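Local coordinates for protein gamma-glutamyltransferase 1 Threonine peptidase. MEROPS family T03 (Pseudomonas nitroreducens, PDB 7D9E) that transfers gamma-glutamyl groups from glutathione and other gamma-glutamyl compounds to amino acids or peptides, or hydrolyses them with water as acceptor, at residues F54-S59 against G93-F98; G11-N16 against P76-R81; D42-K47 against K68-S73. All coordinates share one frame; numbering follows the deposited sequence.

Contact 1 of 3, residues F54-S59 against G93-F98; sequences FGVVGS and GGSRIF. With DON (6-diazenyl-5-oxo-L-norleucine), chain D.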
loop_
_atom_site.group_PDB
_atom_site.type_symbol
_atom_site.label_atom_id
_atom_site.label_comp_id
_atom_site.label_asym_id
_atom_site.label_seq_id
_atom_site.Cartn_x
_atom_site.Cartn_y
_atom_site.Cartn_z
ATOM N N PHE B 54 -1.074 -0.704 -13.318
ATOM C CA PHE B 54 -0.242 -1.776 -12.780
ATOM C C PHE B 54 -0.398 -3.076 -13.557
ATOM O O PHE B 54 0.146 -4.105 -13.146
ATOM C CB PHE B 54 -0.559 -1.993 -11.302
ATOM C CG PHE B 54 -0.048 -0.898 -10.416
ATOM C CD1 PHE B 54 1.311 -0.730 -10.218
ATOM C CD2 PHE B 54 -0.927 -0.013 -9.806
ATOM C CE1 PHE B 54 1.789 0.293 -9.411
ATOM C CE2 PHE B 54 -0.453 1.007 -9.003
ATOM C CZ PHE B 54 0.900 1.162 -8.805
ATOM N N GLY B 55 -1.123 -3.050 -14.673
ATOM C CA GLY B 55 -1.273 -4.224 -15.501
ATOM C C GLY B 55 -2.340 -5.189 -15.047
ATOM O O GLY B 55 -2.419 -6.292 -15.596
ATOM N N VAL B 56 -3.164 -4.815 -14.061
ATOM C CA VAL B 56 -4.161 -5.721 -13.508
ATOM C C VAL B 56 -5.516 -5.423 -14.132
ATOM O O VAL B 56 -5.812 -4.289 -14.532
ATOM C CB VAL B 56 -4.210 -5.663 -11.965
ATOM C CG1 VAL B 56 -2.869 -6.092 -11.381
ATOM C CG2 VAL B 56 -4.591 -4.281 -11.473
ATOM N N VAL B 57 -6.343 -6.458 -14.225
ATOM C CA VAL B 57 -7.632 -6.371 -14.897
ATOM C C VAL B 57 -8.750 -6.689 -13.912
ATOM O O VAL B 57 -8.525 -7.156 -12.796
ATOM C CB VAL B 57 -7.711 -7.296 -16.133
ATOM C CG1 VAL B 57 -6.625 -6.928 -17.134
ATOM C CG2 VAL B 57 -7.594 -8.766 -15.732
ATOM N N GLY B 58 -9.980 -6.421 -14.350
ATOM C CA GLY B 58 -11.139 -6.760 -13.548
ATOM C C GLY B 58 -12.379 -6.751 -14.416
ATOM O O GLY B 58 -12.318 -6.586 -15.638
ATOM N N SER B 59 -13.515 -6.957 -13.760
ATOM C CA SER B 59 -14.808 -6.888 -14.426
ATOM C C SER B 59 -15.812 -6.266 -13.459
ATOM O O SER B 59 -15.561 -5.171 -12.939
ATOM C CB SER B 59 -15.225 -8.254 -14.965
ATOM O OG SER B 59 -15.271 -9.235 -13.953
ATOM N N GLY B 93 4.251 -0.632 -3.910
ATOM C CA GLY B 93 4.583 -1.360 -5.115
ATOM C C GLY B 93 3.399 -1.792 -5.961
ATOM O O GLY B 93 3.559 -2.682 -6.805
ATOM N N GLY B 94 2.225 -1.205 -5.733
ATOM C CA GLY B 94 1.046 -1.550 -6.517
ATOM C C GLY B 94 0.765 -3.035 -6.486
ATOM O O GLY B 94 0.702 -3.660 -5.420
ATOM N N SER B 95 0.598 -3.640 -7.679
ATOM C CA SER B 95 0.227 -5.044 -7.701
ATOM C C SER B 95 1.356 -5.967 -7.247
ATOM O O SER B 95 1.123 -7.179 -7.118
ATOM C CB SER B 95 -0.219 -5.461 -9.102
ATOM O OG SER B 95 0.830 -5.267 -10.042
ATOM N N ARG B 96 2.555 -5.443 -6.962
ATOM C CA ARG B 96 3.642 -6.244 -6.431
ATOM C C ARG B 96 3.646 -6.303 -4.905
ATOM O O ARG B 96 4.494 -6.965 -4.323
ATOM C CB ARG B 96 4.995 -5.665 -6.840
ATOM C CG ARG B 96 5.359 -5.636 -8.344
ATOM C CD ARG B 96 4.326 -5.125 -9.295
ATOM N NE ARG B 96 4.965 -4.931 -10.601
ATOM C CZ ARG B 96 4.364 -4.546 -11.710
ATOM N NH1 ARG B 96 3.050 -4.328 -11.756
ATOM N NH2 ARG B 96 5.090 -4.416 -12.812
ATOM N N ILE B 97 2.737 -5.612 -4.239
ATOM C CA ILE B 97 2.849 -5.462 -2.790
ATOM C C ILE B 97 2.760 -6.807 -2.092
ATOM O O ILE B 97 3.581 -7.120 -1.227
ATOM C CB ILE B 97 1.776 -4.490 -2.268
ATOM C CG1 ILE B 97 2.126 -3.052 -2.633
ATOM C CG2 ILE B 97 1.612 -4.671 -0.732
ATOM C CD1 ILE B 97 1.036 -2.052 -2.351
ATOM N N PHE B 98 1.709 -7.580 -2.390
ATOM C CA PHE B 98 1.519 -8.815 -1.638
ATOM C C PHE B 98 2.479 -9.899 -2.102
ATOM O O PHE B 98 2.847 -10.763 -1.300
ATOM C CB PHE B 98 0.057 -9.238 -1.612
ATOM C CG PHE B 98 -0.611 -9.311 -2.945
ATOM C CD1 PHE B 98 -0.410 -10.402 -3.767
ATOM C CD2 PHE B 98 -1.482 -8.303 -3.344
ATOM C CE1 PHE B 98 -1.043 -10.481 -4.999
ATOM C CE2 PHE B 98 -2.145 -8.382 -4.568
ATOM C CZ PHE B 98 -1.917 -9.481 -5.390
HETATM O O DON D . -4.018 0.592 -3.701
HETATM C C DON D . -3.172 0.020 -4.577
HETATM O OXT DON D . -3.073 -1.203 -4.600
HETATM C CA DON D . -2.362 1.054 -5.336
HETATM N N DON D . -3.148 2.232 -5.632
HETATM C CB DON D . -1.110 1.212 -4.448
HETATM C C1E DON D . -0.229 2.334 -4.907
HETATM C C1D DON D . 1.075 2.228 -4.161
HETATM O O1J DON D . 1.275 1.359 -3.297
HETATM O O HOH W 1 3.050 -3.319 -14.768
#

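Contact 2 of 3, residues G11-N16 against P76-R81; sequences GNAVSN and PSIVTR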
loop_
_atom_site.group_PDB
_atom_site.type_symbol
_atom_site.label_atom_id
_atom_site.label_comp_id
_atom_site.label_asym_id
_atom_site.label_seq_id
_atom_site.Cartn_x
_atom_site.Cartn_y
_atom_site.Cartn_z
ATOM N N GLY B 11 4.307 -3.701 23.444
ATOM C CA GLY B 11 3.997 -4.709 22.452
ATOM C C GLY B 11 2.845 -4.381 21.526
ATOM O O GLY B 11 2.428 -5.248 20.753
ATOM N N ASN B 12 2.318 -3.162 21.565
ATOM C CA ASN B 12 1.330 -2.763 20.577
ATOM C C ASN B 12 2.032 -2.458 19.261
ATOM O O ASN B 12 3.167 -1.980 19.234
ATOM C CB ASN B 12 0.613 -1.502 21.036
ATOM C CG ASN B 12 -0.060 -1.660 22.355
ATOM O OD1 ASN B 12 -0.693 -2.690 22.633
ATOM N ND2 ASN B 12 0.132 -0.675 23.232
ATOM N N ALA B 13 1.342 -2.727 18.164
ATOM C CA ALA B 13 1.931 -2.568 16.847
ATOM C C ALA B 13 0.959 -1.883 15.907
ATOM O O ALA B 13 -0.251 -2.095 15.962
ATOM C CB ALA B 13 2.345 -3.928 16.262
ATOM N N VAL B 14 1.513 -1.062 15.020
ATOM C CA VAL B 14 0.780 -0.451 13.916
ATOM C C VAL B 14 1.549 -0.709 12.627
ATOM O O VAL B 14 2.761 -0.454 12.554
ATOM C CB VAL B 14 0.575 1.065 14.117
ATOM C CG1 VAL B 14 -0.012 1.701 12.832
ATOM C CG2 VAL B 14 -0.309 1.356 15.307
ATOM N N SER B 15 0.839 -1.186 11.600
ATOM C CA SER B 15 1.368 -1.330 10.256
ATOM C C SER B 15 0.459 -0.515 9.350
ATOM O O SER B 15 -0.724 -0.822 9.237
ATOM C CB SER B 15 1.333 -2.811 9.880
ATOM O OG SER B 15 2.185 -3.082 8.791
ATOM N N ASN B 16 1.002 0.532 8.732
ATOM C CA ASN B 16 0.168 1.494 8.013
ATOM C C ASN B 16 0.676 1.686 6.598
ATOM O O ASN B 16 1.812 2.136 6.405
ATOM C CB ASN B 16 0.177 2.838 8.732
ATOM C CG ASN B 16 -0.828 3.772 8.171
ATOM O OD1 ASN B 16 -1.999 3.689 8.499
ATOM N ND2 ASN B 16 -0.385 4.644 7.271
ATOM N N PRO B 76 -0.862 -4.024 4.643
ATOM C CA PRO B 76 -0.156 -3.835 5.919
ATOM C C PRO B 76 -0.404 -5.044 6.803
ATOM O O PRO B 76 -1.538 -5.494 6.954
ATOM C CB PRO B 76 -0.790 -2.575 6.504
ATOM C CG PRO B 76 -2.145 -2.456 5.792
ATOM C CD PRO B 76 -1.920 -3.021 4.430
ATOM N N SER B 77 0.668 -5.596 7.358
ATOM C CA SER B 77 0.600 -6.900 7.987
ATOM C C SER B 77 1.306 -6.918 9.332
ATOM O O SER B 77 2.289 -6.204 9.560
ATOM C CB SER B 77 1.323 -7.905 7.066
ATOM O OG SER B 77 0.625 -8.098 5.832
ATOM N N ILE B 78 0.802 -7.788 10.204
ATOM C CA ILE B 78 1.390 -8.063 11.509
ATOM C C ILE B 78 1.359 -9.572 11.713
ATOM O O ILE B 78 0.293 -10.194 11.661
ATOM C CB ILE B 78 0.638 -7.365 12.657
ATOM C CG1 ILE B 78 0.585 -5.855 12.411
ATOM C CG2 ILE B 78 1.296 -7.704 14.011
ATOM C CD1 ILE B 78 -0.227 -5.123 13.480
ATOM N N VAL B 79 2.521 -10.167 11.958
ATOM C CA VAL B 79 2.592 -11.569 12.330
ATOM C C VAL B 79 2.721 -11.653 13.840
ATOM O O VAL B 79 3.486 -10.891 14.454
ATOM C CB VAL B 79 3.777 -12.306 11.669
ATOM C CG1 VAL B 79 3.675 -13.795 11.943
ATOM C CG2 VAL B 79 3.808 -12.021 10.193
ATOM N N THR B 80 2.002 -12.589 14.438
ATOM C CA THR B 80 2.072 -12.856 15.865
ATOM C C THR B 80 2.375 -14.330 16.094
ATOM O O THR B 80 2.200 -15.175 15.210
ATOM C CB THR B 80 0.751 -12.474 16.555
ATOM O OG1 THR B 80 -0.278 -13.391 16.168
ATOM C CG2 THR B 80 0.349 -11.075 16.183
ATOM N N ARG B 81 2.838 -14.629 17.308
ATOM C CA ARG B 81 3.005 -15.998 17.772
ATOM C C ARG B 81 2.723 -15.978 19.266
ATOM O O ARG B 81 3.300 -15.164 19.990
ATOM C CB ARG B 81 4.423 -16.497 17.480
ATOM C CG ARG B 81 4.613 -17.978 17.682
ATOM C CD ARG B 81 6.005 -18.428 17.272
ATOM N NE ARG B 81 6.107 -19.865 17.463
ATOM C CZ ARG B 81 5.849 -20.780 16.534
ATOM N NH1 ARG B 81 5.505 -20.433 15.309
ATOM N NH2 ARG B 81 5.952 -22.066 16.844
#

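Contact 3 of 3, residues D42-K47 against K68-S73; sequences DDFSSK and KRMLSS. With DON (6-diazenyl-5-oxo-L-norleucine), chain D.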
loop_
_atom_site.group_PDB
_atom_site.type_symbol
_atom_site.label_atom_id
_atom_site.label_comp_id
_atom_site.label_asym_id
_atom_site.label_seq_id
_atom_site.Cartn_x
_atom_site.Cartn_y
_atom_site.Cartn_z
ATOM N N ASP B 42 -8.064 5.062 -10.735
ATOM C CA ASP B 42 -7.510 4.134 -11.711
ATOM C C ASP B 42 -7.436 2.703 -11.186
ATOM O O ASP B 42 -7.197 1.774 -11.965
ATOM C CB ASP B 42 -6.120 4.579 -12.171
ATOM C CG ASP B 42 -5.617 3.752 -13.338
ATOM O OD1 ASP B 42 -6.230 3.839 -14.423
ATOM O OD2 ASP B 42 -4.599 3.031 -13.204
ATOM N N ASP B 43 -7.624 2.497 -9.894
ATOM C CA ASP B 43 -7.649 1.149 -9.350
ATOM C C ASP B 43 -8.975 0.429 -9.600
ATOM O O ASP B 43 -9.033 -0.793 -9.415
ATOM C CB ASP B 43 -7.341 1.219 -7.869
ATOM C CG ASP B 43 -5.846 1.267 -7.575
ATOM O OD1 ASP B 43 -5.006 1.165 -8.521
ATOM O OD2 ASP B 43 -5.491 1.448 -6.397
ATOM N N PHE B 44 -10.031 1.135 -9.987
ATOM C CA PHE B 44 -11.208 0.440 -10.477
ATOM C C PHE B 44 -10.901 -0.175 -11.843
ATOM O O PHE B 44 -9.956 0.226 -12.533
ATOM C CB PHE B 44 -12.369 1.404 -10.695
ATOM C CG PHE B 44 -13.091 1.839 -9.443
ATOM C CD1 PHE B 44 -13.764 0.942 -8.652
ATOM C CD2 PHE B 44 -13.117 3.192 -9.101
ATOM C CE1 PHE B 44 -14.471 1.370 -7.516
ATOM C CE2 PHE B 44 -13.821 3.623 -7.973
ATOM C CZ PHE B 44 -14.494 2.714 -7.193
ATOM N N SER B 45 -11.717 -1.136 -12.254
ATOM C CA SER B 45 -11.752 -1.543 -13.654
ATOM C C SER B 45 -12.507 -0.476 -14.450
ATOM O O SER B 45 -13.675 -0.198 -14.166
ATOM C CB SER B 45 -12.437 -2.901 -13.783
ATOM O OG SER B 45 -12.462 -3.322 -15.136
ATOM N N SER B 46 -11.835 0.140 -15.430
ATOM C CA SER B 46 -12.470 1.158 -16.264
ATOM C C SER B 46 -13.277 0.545 -17.396
ATOM O O SER B 46 -14.176 1.197 -17.937
ATOM C CB SER B 46 -11.403 2.064 -16.890
ATOM O OG SER B 46 -10.653 2.759 -15.909
ATOM N N LYS B 47 -12.949 -0.680 -17.784
ATOM C CA LYS B 47 -13.518 -1.411 -18.896
ATOM C C LYS B 47 -13.139 -2.865 -18.649
ATOM O O LYS B 47 -11.963 -3.162 -18.393
ATOM C CB LYS B 47 -12.941 -0.925 -20.221
ATOM C CG LYS B 47 -13.698 -1.422 -21.435
ATOM C CD LYS B 47 -12.999 -1.015 -22.722
ATOM N N LYS B 68 -18.225 3.551 -3.763
ATOM C CA LYS B 68 -17.506 2.288 -3.707
ATOM C C LYS B 68 -16.012 2.504 -3.506
ATOM O O LYS B 68 -15.421 3.449 -4.033
ATOM C CB LYS B 68 -17.735 1.556 -5.036
ATOM C CG LYS B 68 -17.360 0.076 -5.068
ATOM C CD LYS B 68 -17.808 -0.507 -6.421
ATOM C CE LYS B 68 -17.406 -1.955 -6.630
ATOM N NZ LYS B 68 -17.891 -2.461 -7.963
ATOM N N ARG B 69 -15.405 1.589 -2.755
ATOM C CA ARG B 69 -13.967 1.546 -2.594
ATOM C C ARG B 69 -13.375 0.716 -3.720
ATOM O O ARG B 69 -13.869 -0.371 -4.036
ATOM C CB ARG B 69 -13.588 0.953 -1.240
ATOM C CG ARG B 69 -13.953 1.875 -0.106
ATOM C CD ARG B 69 -14.064 1.132 1.210
ATOM N NE ARG B 69 -13.639 1.947 2.344
ATOM C CZ ARG B 69 -14.422 2.821 2.975
ATOM N NH1 ARG B 69 -15.667 3.023 2.583
ATOM N NH2 ARG B 69 -13.940 3.491 4.005
ATOM N N MET B 70 -12.350 1.249 -4.341
ATOM C CA MET B 70 -11.628 0.554 -5.394
ATOM C C MET B 70 -10.677 -0.486 -4.838
ATOM O O MET B 70 -10.051 -0.297 -3.792
ATOM C CB MET B 70 -11.035 1.627 -6.318
ATOM C CG MET B 70 -9.939 2.551 -5.809
ATOM S SD MET B 70 -10.510 3.743 -4.540
ATOM C CE MET B 70 -11.610 4.846 -5.412
ATOM N N LEU B 71 -10.648 -1.642 -5.499
ATOM C CA LEU B 71 -9.796 -2.747 -5.057
ATOM C C LEU B 71 -8.349 -2.293 -4.932
ATOM O O LEU B 71 -7.832 -1.570 -5.776
ATOM C CB LEU B 71 -9.881 -3.900 -6.058
ATOM C CG LEU B 71 -9.200 -5.211 -5.641
ATOM C CD1 LEU B 71 -9.936 -5.850 -4.488
ATOM C CD2 LEU B 71 -9.129 -6.168 -6.807
ATOM N N SER B 72 -7.689 -2.745 -3.876
ATOM C CA SER B 72 -6.307 -2.382 -3.597
ATOM C C SER B 72 -5.458 -3.638 -3.527
ATOM O O SER B 72 -5.967 -4.757 -3.410
ATOM C CB SER B 72 -6.255 -1.643 -2.271
ATOM O OG SER B 72 -4.948 -1.213 -1.961
ATOM N N SER B 73 -4.147 -3.423 -3.607
ATOM C CA SER B 73 -3.180 -4.458 -3.274
ATOM C C SER B 73 -2.470 -4.180 -1.964
ATOM O O SER B 73 -1.625 -4.980 -1.554
ATOM C CB SER B 73 -2.143 -4.591 -4.389
ATOM O OG SER B 73 -2.757 -4.924 -5.639
HETATM O O DON D . -4.018 0.592 -3.701
HETATM C C DON D . -3.172 0.020 -4.577
HETATM O OXT DON D . -3.073 -1.203 -4.600
HETATM C CA DON D . -2.362 1.054 -5.336
HETATM N N DON D . -3.148 2.232 -5.632
HETATM C CB DON D . -1.110 1.212 -4.448
HETATM C C1E DON D . -0.229 2.334 -4.907
HETATM C C1D DON D . 1.075 2.228 -4.161
HETATM O O1J DON D . 1.275 1.359 -3.297
#

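Contact 1 of 3, residues F54-S59 against G93-F98
Gly94 sets its CA over one face of the Phe54 ring, a clear case of an aromatic ring closing on bare backbone. That CA stands 3.6 Å from the centroid of the Phe54 ring and 15° off its normal, a CH-pi contact displaced toward the rim; a CB on Gly94 would probably run into Phe54 CE1. Phe54 turns its ring this way with CG anti to its own carbonyl carbon (chi1 -72°). Its carbonyl meets a different group: Arg96 NH1 approaches Phe54 O at 3.2 Å, a weak bond bent to 126°, with the oxygen at the guanidinium edge. The same NH1 donates to Ser95 OG at 3.0 Å, while Gln127 serves both Ser95 OG and Phe54 O, and Gln160 takes Arg96 NE. Tip to side, Val56 CG1 touches Ser95 CB at 3.6 Å. The bound DON lies near the same ring, its CA 4.1 Å from Phe54 CE2, and its O1J is 3.5 Å from Ile97 CD1. In the fold, the long loop between strands 13-19 and 77-81 thus docks on the turn that joins strand 84-90 to the start of helix 97-109, with His125 of strand 125-126 touching Ser95 and Arg96.

Contact 2 of 3, residues G11-N16 against P76-R81
Ser15 and Pro76 bring the two backbones nearest, with CA atoms 5.2 Å apart, where strands 13-16 and 77-81 run at 147° to each other and their axes approach to 7.0 Å. Side chains fill the gap between them. Ser15 projects toward the other strand, with OG anti to its backbone N (chi1 -162°), which carries the hydroxyl to 3.2 Å from Ser77 O. Two carbonyls compete for its one proton, Ser77 O and, by a weak bond, Leu89 O of strand 84-90. Beside it, Pro76 sets its CB against the partner backbone, 3.2 Å from Ser15 O.

This is the interior of the two-layer beta sandwich of the N-terminal nucleophile hydrolases: strand 13-19 pairs with 2-7 in one sheet, strand 77-81 with 84-90 in the other. Both sheets continue into the other chain, whose strands form antiparallel ladders with residues of each segment.

Ile78 supplies the apolar bridge between the layers. Its CG1 meets Ser15 CB at 4.0 Å, and the extended end of the chain (chi2 176°) lays CD1 4.0 Å from Ala13 CB, where Val85 and Val88 of strand 84-90 also pack on Ala13. Alternation along the strand turns Val14 and Asn16 the other way: Val14 packs on Met80 of the other chain, and Asn16 OD1 is hydrogen-bonded to the hydroxyl of Tyr93 of the other chain. The side chain of Pro76 is about 8 Å from that of Thr1, the probable nucleophile.

Contact 3 of 3, residues D42-K47 against K68-S73
Phe44 and Met70 form a Met-aromatic and CH-pi contact inside the long loop between strands 13-19 and 77-81, the part of this N-terminal nucleophile hydrolase that wraps the head of the bound glutamine analogue DON, in what is probably the glutamate site. The two side chains cross at about a right angle. Met70 CB sits over the centre of the Phe44 ring, 3.5 Å from the centroid and only 4° off the normal. With CG held between the backbone N and the carbonyl carbon (chi1 67°) and two further bends along the chain, Met70 curls round so that its CE comes back to Phe44 CE2 at 3.6 Å, while SD stays oblique to the ring, 5.2 Å from the centroid. At the ring's edge, Lys68 O faces Phe44 CZ at 3.4 Å, and the extended Lys68 chain passes alongside CE1 before its ammonium reaches Glu65 and the carbonyls of Ala61 and Ala63. An alanine in place of Phe44 would probably open a gap beneath Met70, leaving its CB and CE without the ring they rest on and the methionine freer to turn.

The same packing lies next to the ligand site. Asp43 tucks its CB against Met70, with Met70 CG at 3.6 Å, and turns its carboxylate to the ligand, where OD2 accepts a bond from DON N at 2.6 Å. That oxygen also forms a salt bridge with Arg94 of the other chain, which would probably ease the repulsion between Asp43 and the nearby like charge of Glu40. Across the pocket the ligand carboxylate is gripped twice: Ser72 OG donates to DON O at 2.7 Å, and Ser73 N donates to DON OXT at 2.7 Å in a nearly straight bond of 169°.

From the N terminus, strand 13-19 opens contact 2, which closes a loop of about sixty residues when the chain returns as strand 77-81. Contact 3 is nested wholly inside that loop, pairing 42-47 with 68-73, and its second segment runs almost directly into contact 2. Contact 1 begins between the two halves of contact 3, at 54-59, and ends beyond contact 2 at the start of helix 97-109, so it crosses both. Contacts 1 and 3 touch, with Ser73 packed against Gly94, Ser95 and Ile97, and both meet DON. Contact 2, its centre about 23 Å from that of contact 1, joins the sheets; the others fasten the loop and helix start around the ligand.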